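Local atomic coordinates of aminoglycoside N(3)-acetyltransferase, AAC(3)-IVa (Escherichia coli, PDB entry 6MN3), a protein that probably confers resistance to 2-deoxystreptamine antibiotics such as gentamicin and apramycin by acetylating their N3 amine with acetyl-CoA, and binds zinc. Residues V61-S66 with F104-A109; S78-D83 with T90-P95; K163-V168 with D237-L242. All coordinates share one frame; numbering follows the deposited sequence.

In the fold
Contacts 1 and 2 are neighbours, with centres about 8 Å apart, and contact 2 is nested in the chain between the two strands that pair in contact 1. They are joined directly: W65 O lies 2.8 Å from T81 N, probably a hydrogen bond, and S66 OG probably bonds to P79 O. Contact 3 is remote, with its centre about 25 Å from that of contact 1 and about 31 Å from that of contact 2, and it lies across the chain's centre from contact 2. It is the contact nearest the zinc site of C191, H243, C249 and C252: the L242 side chain is about 7 Å from the bound zinc ion.

Contact 1. Residues V61-S66 with F104-A109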
# COMPACT_ATOMS: atom_id res chain seq x y z
N VAL A 61 9.27 -2.09 0.60
CA VAL A 61 8.20 -2.71 -0.17
C VAL A 61 7.27 -1.63 -0.69
O VAL A 61 6.97 -0.66 0.02
CB VAL A 61 7.41 -3.74 0.67
CG1 VAL A 61 6.55 -4.60 -0.24
CG2 VAL A 61 8.36 -4.61 1.49
N MET A 62 6.81 -1.79 -1.93
CA MET A 62 5.88 -0.87 -2.56
C MET A 62 4.87 -1.65 -3.38
O MET A 62 5.18 -2.72 -3.92
CB MET A 62 6.60 0.12 -3.49
CG MET A 62 7.52 1.09 -2.78
SD MET A 62 8.17 2.30 -3.93
CE MET A 62 9.59 2.91 -3.03
N PRO A 63 3.64 -1.14 -3.49
CA PRO A 63 2.69 -1.74 -4.43
C PRO A 63 3.20 -1.60 -5.86
O PRO A 63 3.94 -0.67 -6.19
CB PRO A 63 1.41 -0.92 -4.21
CG PRO A 63 1.88 0.37 -3.62
CD PRO A 63 3.07 0.02 -2.78
N SER A 64 2.81 -2.55 -6.70
CA SER A 64 3.36 -2.61 -8.05
C SER A 64 2.45 -3.37 -9.01
O SER A 64 2.93 -4.14 -9.84
CB SER A 64 4.75 -3.25 -8.02
OG SER A 64 5.47 -2.98 -9.21
N TRP A 65 1.14 -3.17 -8.90
CA TRP A 65 0.20 -3.87 -9.76
C TRP A 65 -0.14 -3.03 -10.99
O TRP A 65 0.13 -1.83 -11.05
CB TRP A 65 -1.07 -4.24 -8.99
CG TRP A 65 -1.74 -3.11 -8.29
CD1 TRP A 65 -2.47 -2.11 -8.86
CD2 TRP A 65 -1.74 -2.85 -6.88
NE1 TRP A 65 -2.93 -1.25 -7.89
CE2 TRP A 65 -2.50 -1.68 -6.67
CE3 TRP A 65 -1.18 -3.51 -5.78
CZ2 TRP A 65 -2.70 -1.15 -5.40
CZ3 TRP A 65 -1.38 -2.97 -4.52
CH2 TRP A 65 -2.14 -1.81 -4.34
N SER A 66 -0.75 -3.69 -11.98
CA SER A 66 -0.99 -3.09 -13.29
C SER A 66 -2.37 -2.46 -13.41
O SER A 66 -2.52 -1.42 -14.05
CB SER A 66 -0.81 -4.13 -14.38
OG SER A 66 0.56 -4.42 -14.60
N PHE A 104 -1.54 -8.63 -9.27
CA PHE A 104 -1.66 -7.82 -8.07
C PHE A 104 -0.32 -7.78 -7.35
O PHE A 104 -0.23 -8.11 -6.16
CB PHE A 104 -2.76 -8.38 -7.16
CG PHE A 104 -3.97 -8.86 -7.91
CD1 PHE A 104 -4.80 -7.95 -8.56
CD2 PHE A 104 -4.28 -10.20 -7.97
CE1 PHE A 104 -5.91 -8.39 -9.25
CE2 PHE A 104 -5.39 -10.64 -8.67
CZ PHE A 104 -6.21 -9.74 -9.31
N ALA A 105 0.72 -7.35 -8.05
CA ALA A 105 2.08 -7.53 -7.59
C ALA A 105 2.52 -6.40 -6.66
O ALA A 105 1.95 -5.31 -6.63
CB ALA A 105 3.04 -7.61 -8.78
N PHE A 106 3.55 -6.71 -5.87
CA PHE A 106 4.30 -5.74 -5.09
C PHE A 106 5.76 -5.79 -5.52
O PHE A 106 6.18 -6.69 -6.26
CB PHE A 106 4.18 -6.02 -3.59
CG PHE A 106 2.91 -5.51 -2.96
CD1 PHE A 106 2.94 -4.45 -2.08
CD2 PHE A 106 1.69 -6.11 -3.25
CE1 PHE A 106 1.77 -3.98 -1.50
CE2 PHE A 106 0.52 -5.65 -2.67
CZ PHE A 106 0.56 -4.58 -1.79
N ALA A 107 6.53 -4.82 -5.06
CA ALA A 107 7.97 -4.79 -5.31
C ALA A 107 8.69 -4.64 -3.98
O ALA A 107 8.26 -3.88 -3.11
CB ALA A 107 8.35 -3.65 -6.26
N ALA A 108 9.80 -5.36 -3.83
CA ALA A 108 10.52 -5.36 -2.57
C ALA A 108 12.01 -5.49 -2.83
O ALA A 108 12.44 -6.23 -3.72
CB ALA A 108 10.04 -6.50 -1.66
N ALA A 109 12.80 -4.75 -2.05
CA ALA A 109 14.26 -4.77 -2.14
C ALA A 109 14.83 -4.78 -0.73
O ALA A 109 14.54 -3.87 0.06
CB ALA A 109 14.79 -3.57 -2.94
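M62 and A107 form the antiparallel hydrogen-bonded pair between strands 61-63 and 106-109, whose short axes run at 164° to each other and approach to 4.6 Å. M62 N donates to A107 O over 2.8 Å, in the plane of that carbonyl, and A107 N returns a bond to M62 O at 2.7 Å. V61 with A108 and P63 with F106 are the flanking non-hydrogen-bonded pairs. Past P63, S64 N still reaches A105 O at 2.9 Å, though by a more bent bond with the donor tilted from the carbonyl plane.

F106 is the hub of the side-chain contacts. P63 CA stands over one face of the F106 ring, 4.0 Å from its centroid, in a CH-pi contact. W65, with CG set between the backbone N and the carbonyl carbon (chi1 53°), lies alongside F106 and turns the edge of its six-membered ring toward the F106 face. This is an offset edge-to-face pair with planes at 71°, W65 CZ3 coming 3.7 Å from F106 CZ. The V61 side chain crosses that of F106 at about a right angle, V61 CG1 touching F106 CD1, while V61 CG2 meets A108 CB.

S64 CB packs on A107 CB, while S64 OG is held by R99 NE. M62 and A107 face helix 86-91, whereas V61 and A108 face helix 113-117: the strands belong to a mixed sheet lined by helices on both faces, an alpha/beta fold.

Contact 2. Residues S78-D83 with T90-P95; sequences SPVTPD and TFWRLP
W92 lays its indole beneath the backbone carbonyl of S78, whose oxygen sits 3.5 Å above the W92 ring plane, offset toward the rim. The nearest ring atom is CZ2, 3.6 Å from S78 O. At the pyrrole end of the indole, V80 CG2 comes within 3.4 Å of W92 CD1 and also touches NE1. That methyl is the branch anti to the carbonyl carbon of V80, and the two side chains slide past each other in opposite directions. The other face of the indole is taken by the next residue in the chain: R93 CG stands 3.5 Å above the centre of the W92 ring, and the arginine then runs extended to NE. Its guanidinium in turn has W92 CZ2 over the centre of one face, 3.3 Å above the plane.

A type I beta turn from F91 to L94, with a weak bond from L94 N to F91 O, follows on helix 86-91 and brings W92 and R93 against the loop that precedes the helix. P79 CB completes the contact 3.9 Å from R93 NH2.

D89, outside both segments, ties the two sides together. D89 OD1 accepts from V80 N and from W92 NE1, which would help to fix the indole's rotation, and D89 OD2 forms a salt bridge with R93 NH2. R99 makes a cation-pi contact with W92 and donates from NH1 to S78 O.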
# COMPACT_ATOMS: atom_id res chain seq x y z
N SER A 78 5.69 -5.27 -17.35
CA SER A 78 4.38 -4.72 -17.04
C SER A 78 4.51 -3.50 -16.14
O SER A 78 5.01 -3.63 -15.01
CB SER A 78 3.50 -5.78 -16.37
OG SER A 78 3.09 -6.77 -17.30
N PRO A 79 4.08 -2.32 -16.58
CA PRO A 79 4.24 -1.12 -15.75
C PRO A 79 3.21 -1.06 -14.64
O PRO A 79 2.11 -1.61 -14.73
CB PRO A 79 4.02 0.02 -16.75
CG PRO A 79 3.99 -0.62 -18.12
CD PRO A 79 3.52 -2.01 -17.90
N VAL A 80 3.59 -0.38 -13.56
CA VAL A 80 2.66 -0.12 -12.47
C VAL A 80 1.57 0.82 -12.95
O VAL A 80 1.80 1.71 -13.79
CB VAL A 80 3.41 0.46 -11.25
CG1 VAL A 80 2.50 0.54 -10.05
CG2 VAL A 80 4.62 -0.39 -10.93
N THR A 81 0.36 0.63 -12.43
CA THR A 81 -0.74 1.51 -12.79
C THR A 81 -0.39 2.95 -12.44
O THR A 81 0.23 3.20 -11.40
CB THR A 81 -2.03 1.09 -12.07
OG1 THR A 81 -3.00 2.13 -12.19
CG2 THR A 81 -1.75 0.81 -10.60
N PRO A 82 -0.77 3.92 -13.28
CA PRO A 82 -0.41 5.32 -13.00
C PRO A 82 -1.03 5.87 -11.73
O PRO A 82 -0.58 6.92 -11.25
CB PRO A 82 -0.92 6.07 -14.24
CG PRO A 82 -1.98 5.19 -14.81
CD PRO A 82 -1.52 3.78 -14.54
N ASP A 83 -2.02 5.19 -11.16
CA ASP A 83 -2.63 5.65 -9.92
C ASP A 83 -1.75 5.41 -8.70
O ASP A 83 -2.02 5.99 -7.64
CB ASP A 83 -3.99 4.97 -9.73
CG ASP A 83 -4.92 5.77 -8.84
OD1 ASP A 83 -4.94 7.02 -8.97
OD2 ASP A 83 -5.63 5.16 -8.01
N THR A 90 8.90 3.43 -10.59
CA THR A 90 10.34 3.55 -10.69
C THR A 90 11.06 2.51 -9.85
O THR A 90 12.14 2.05 -10.23
CB THR A 90 10.80 4.94 -10.27
OG1 THR A 90 9.87 5.92 -10.78
CG2 THR A 90 12.20 5.25 -10.80
N PHE A 91 10.47 2.12 -8.72
CA PHE A 91 11.15 1.25 -7.76
C PHE A 91 11.43 -0.13 -8.35
O PHE A 91 12.54 -0.66 -8.19
CB PHE A 91 10.30 1.15 -6.49
CG PHE A 91 10.85 0.20 -5.47
CD1 PHE A 91 12.15 0.31 -5.02
CD2 PHE A 91 10.04 -0.78 -4.92
CE1 PHE A 91 12.65 -0.55 -4.07
CE2 PHE A 91 10.53 -1.65 -3.97
CZ PHE A 91 11.83 -1.54 -3.54
N TRP A 92 10.46 -0.72 -9.04
CA TRP A 92 10.58 -2.11 -9.46
C TRP A 92 11.57 -2.30 -10.60
O TRP A 92 12.00 -3.44 -10.85
CB TRP A 92 9.21 -2.66 -9.86
CG TRP A 92 8.71 -2.15 -11.17
CD1 TRP A 92 7.94 -1.05 -11.38
CD2 TRP A 92 8.95 -2.72 -12.47
NE1 TRP A 92 7.67 -0.90 -12.72
CE2 TRP A 92 8.28 -1.91 -13.41
CE3 TRP A 92 9.66 -3.84 -12.92
CZ2 TRP A 92 8.31 -2.18 -14.78
CZ3 TRP A 92 9.68 -4.10 -14.28
CH2 TRP A 92 9.01 -3.28 -15.19
N ARG A 93 11.95 -1.23 -11.30
CA ARG A 93 12.87 -1.34 -12.43
C ARG A 93 14.33 -1.31 -12.01
O ARG A 93 15.20 -1.58 -12.84
CB ARG A 93 12.62 -0.21 -13.43
CG ARG A 93 11.16 -0.03 -13.81
CD ARG A 93 10.98 1.16 -14.74
NE ARG A 93 9.58 1.47 -14.96
CZ ARG A 93 8.86 1.00 -15.98
NH1 ARG A 93 9.42 0.20 -16.87
NH2 ARG A 93 7.58 1.34 -16.10
N LEU A 94 14.62 -0.98 -10.76
CA LEU A 94 15.99 -0.86 -10.28
C LEU A 94 16.61 -2.24 -10.09
O LEU A 94 15.92 -3.25 -10.13
CB LEU A 94 16.00 -0.03 -9.00
CG LEU A 94 15.46 1.39 -9.21
CD1 LEU A 94 15.16 2.07 -7.89
CD2 LEU A 94 16.43 2.21 -10.05
N PRO A 95 17.93 -2.31 -9.91
CA PRO A 95 18.56 -3.62 -9.74
C PRO A 95 18.20 -4.27 -8.41
O PRO A 95 18.06 -3.59 -7.39
CB PRO A 95 20.06 -3.29 -9.81
CG PRO A 95 20.13 -2.03 -10.57
CD PRO A 95 18.92 -1.25 -10.17

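Contact 3. Residues K163-V168 with D237-L242; sequences KVPYGV and DPLIFL
Two loops meet beside the zinc site: Y166, in the loop between helix 154-161 and strand 168-174, is inserted against P238, L239 and L242 in the loop that leads to the zinc ligand H243. The second loop is folded as overlapping type I beta turns, D237 to I240 and L239 to L242, and D237 OD1 accepts from L239 N in an Asx turn.

The phenol of Y166 is clasped on both faces. V164 CG1 lies over the rim of one face, 3.6 Å above the plane, and L242 CD2 covers the opposite one, a CH-pi contact 4.0 Å from the Y166 centroid. L239 CD2 comes in at the ring edge, in plane, 3.6 Å from Y166 CD2. Farther out, the two prolines cross at about a right angle, P165 CD lying 3.6 Å from P238 CB, while V164 CG2 rests 3.3 Å from P238 O.

No direct hydrogen bond joins 163-168 to 237-242; a water does so instead. It donates to Y166 OH at 3.0 Å and accepts from F241 N at 2.9 Å. A third bond, to P238 O, is too short to be relied on.

E159, part of a possible Cys-His-Glu triad, is hydrogen-bonded through OE2 to Y166 OH, and L242, over one face of the phenol, has its side chain about 4 Å from that of the zinc ligand C252. The apolar grip on the ring and the bonds of its hydroxyl to both the water and E159 OE2 thus probably help to fix Y166, which touches a residue of this possible triad on one hand and, through L242, neighbours the zinc site on the other.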
# COMPACT_ATOMS: atom_id res chain seq x y z
N LYS A 163 -13.49 -11.36 7.69
CA LYS A 163 -14.48 -12.09 6.89
C LYS A 163 -15.65 -11.18 6.53
O LYS A 163 -16.81 -11.44 6.84
CB LYS A 163 -14.95 -13.35 7.62
CG LYS A 163 -13.81 -14.24 8.10
CD LYS A 163 -14.16 -14.93 9.41
CE LYS A 163 -13.15 -14.61 10.49
NZ LYS A 163 -13.60 -15.08 11.83
N VAL A 164 -15.30 -10.08 5.87
CA VAL A 164 -16.26 -9.00 5.61
C VAL A 164 -17.36 -9.51 4.69
O VAL A 164 -17.09 -10.36 3.82
CB VAL A 164 -15.53 -7.78 5.02
CG1 VAL A 164 -15.38 -7.89 3.50
CG2 VAL A 164 -16.21 -6.48 5.44
N PRO A 165 -18.61 -9.09 4.87
CA PRO A 165 -19.70 -9.72 4.11
C PRO A 165 -19.74 -9.34 2.64
O PRO A 165 -20.17 -10.17 1.82
CB PRO A 165 -20.97 -9.25 4.84
CG PRO A 165 -20.50 -8.76 6.17
CD PRO A 165 -19.13 -8.21 5.93
N TYR A 166 -19.33 -8.13 2.27
CA TYR A 166 -19.48 -7.70 0.89
C TYR A 166 -18.38 -8.27 0.00
O TYR A 166 -17.26 -8.51 0.45
CB TYR A 166 -19.49 -6.17 0.79
CG TYR A 166 -18.45 -5.46 1.63
CD1 TYR A 166 -17.13 -5.38 1.20
CD2 TYR A 166 -18.80 -4.85 2.83
CE1 TYR A 166 -16.18 -4.72 1.96
CE2 TYR A 166 -17.85 -4.19 3.59
CZ TYR A 166 -16.55 -4.13 3.15
OH TYR A 166 -15.60 -3.47 3.90
N GLY A 167 -18.72 -8.48 -1.27
CA GLY A 167 -17.79 -9.02 -2.24
C GLY A 167 -18.31 -8.91 -3.66
O GLY A 167 -19.21 -9.66 -4.05
N VAL A 168 -17.76 -7.98 -4.43
CA VAL A 168 -18.19 -7.75 -5.81
C VAL A 168 -17.30 -8.56 -6.74
O VAL A 168 -16.12 -8.79 -6.43
CB VAL A 168 -18.17 -6.26 -6.16
CG1 VAL A 168 -19.19 -5.50 -5.32
CG2 VAL A 168 -16.78 -5.68 -5.97
N ASP A 237 -18.95 -3.14 13.43
CA ASP A 237 -19.74 -2.88 12.23
C ASP A 237 -18.99 -3.48 11.04
O ASP A 237 -17.99 -2.91 10.58
CB ASP A 237 -19.97 -1.38 12.02
CG ASP A 237 -21.08 -1.09 11.02
OD1 ASP A 237 -21.23 -1.85 10.04
OD2 ASP A 237 -21.80 -0.09 11.21
N PRO A 238 -19.44 -4.63 10.53
CA PRO A 238 -18.81 -5.19 9.33
C PRO A 238 -18.90 -4.28 8.11
O PRO A 238 -18.10 -4.43 7.18
CB PRO A 238 -19.58 -6.50 9.10
CG PRO A 238 -20.19 -6.82 10.43
CD PRO A 238 -20.50 -5.50 11.06
N LEU A 239 -19.84 -3.34 8.09
CA LEU A 239 -20.00 -2.40 6.99
C LEU A 239 -19.56 -0.99 7.39
O LEU A 239 -20.14 -0.00 6.93
CB LEU A 239 -21.44 -2.39 6.49
CG LEU A 239 -22.10 -3.76 6.35
CD1 LEU A 239 -23.54 -3.62 5.89
CD2 LEU A 239 -21.31 -4.64 5.39
N ILE A 240 -18.54 -0.89 8.25
CA ILE A 240 -18.08 0.42 8.71
C ILE A 240 -17.44 1.21 7.57
O ILE A 240 -17.55 2.44 7.52
CB ILE A 240 -17.11 0.25 9.90
CG1 ILE A 240 -16.60 1.61 10.39
CG2 ILE A 240 -15.94 -0.65 9.53
CD1 ILE A 240 -17.61 2.38 11.22
N PHE A 241 -16.79 0.52 6.64
CA PHE A 241 -16.12 1.16 5.52
C PHE A 241 -17.04 1.45 4.34
O PHE A 241 -16.58 1.96 3.32
CB PHE A 241 -14.95 0.29 5.05
CG PHE A 241 -13.82 0.20 6.04
CD1 PHE A 241 -13.44 1.30 6.79
CD2 PHE A 241 -13.13 -0.99 6.21
CE1 PHE A 241 -12.40 1.21 7.69
CE2 PHE A 241 -12.09 -1.08 7.11
CZ PHE A 241 -11.73 0.02 7.86
N LEU A 242 -18.33 1.12 4.45
CA LEU A 242 -19.28 1.31 3.36
C LEU A 242 -20.02 2.62 3.53
O LEU A 242 -20.55 2.91 4.62
CB LEU A 242 -20.27 0.15 3.30
CG LEU A 242 -19.76 -1.22 2.86
CD1 LEU A 242 -20.92 -2.11 2.46
CD2 LEU A 242 -18.75 -1.08 1.72
O HOH W 1 -16.78 -2.39 6.44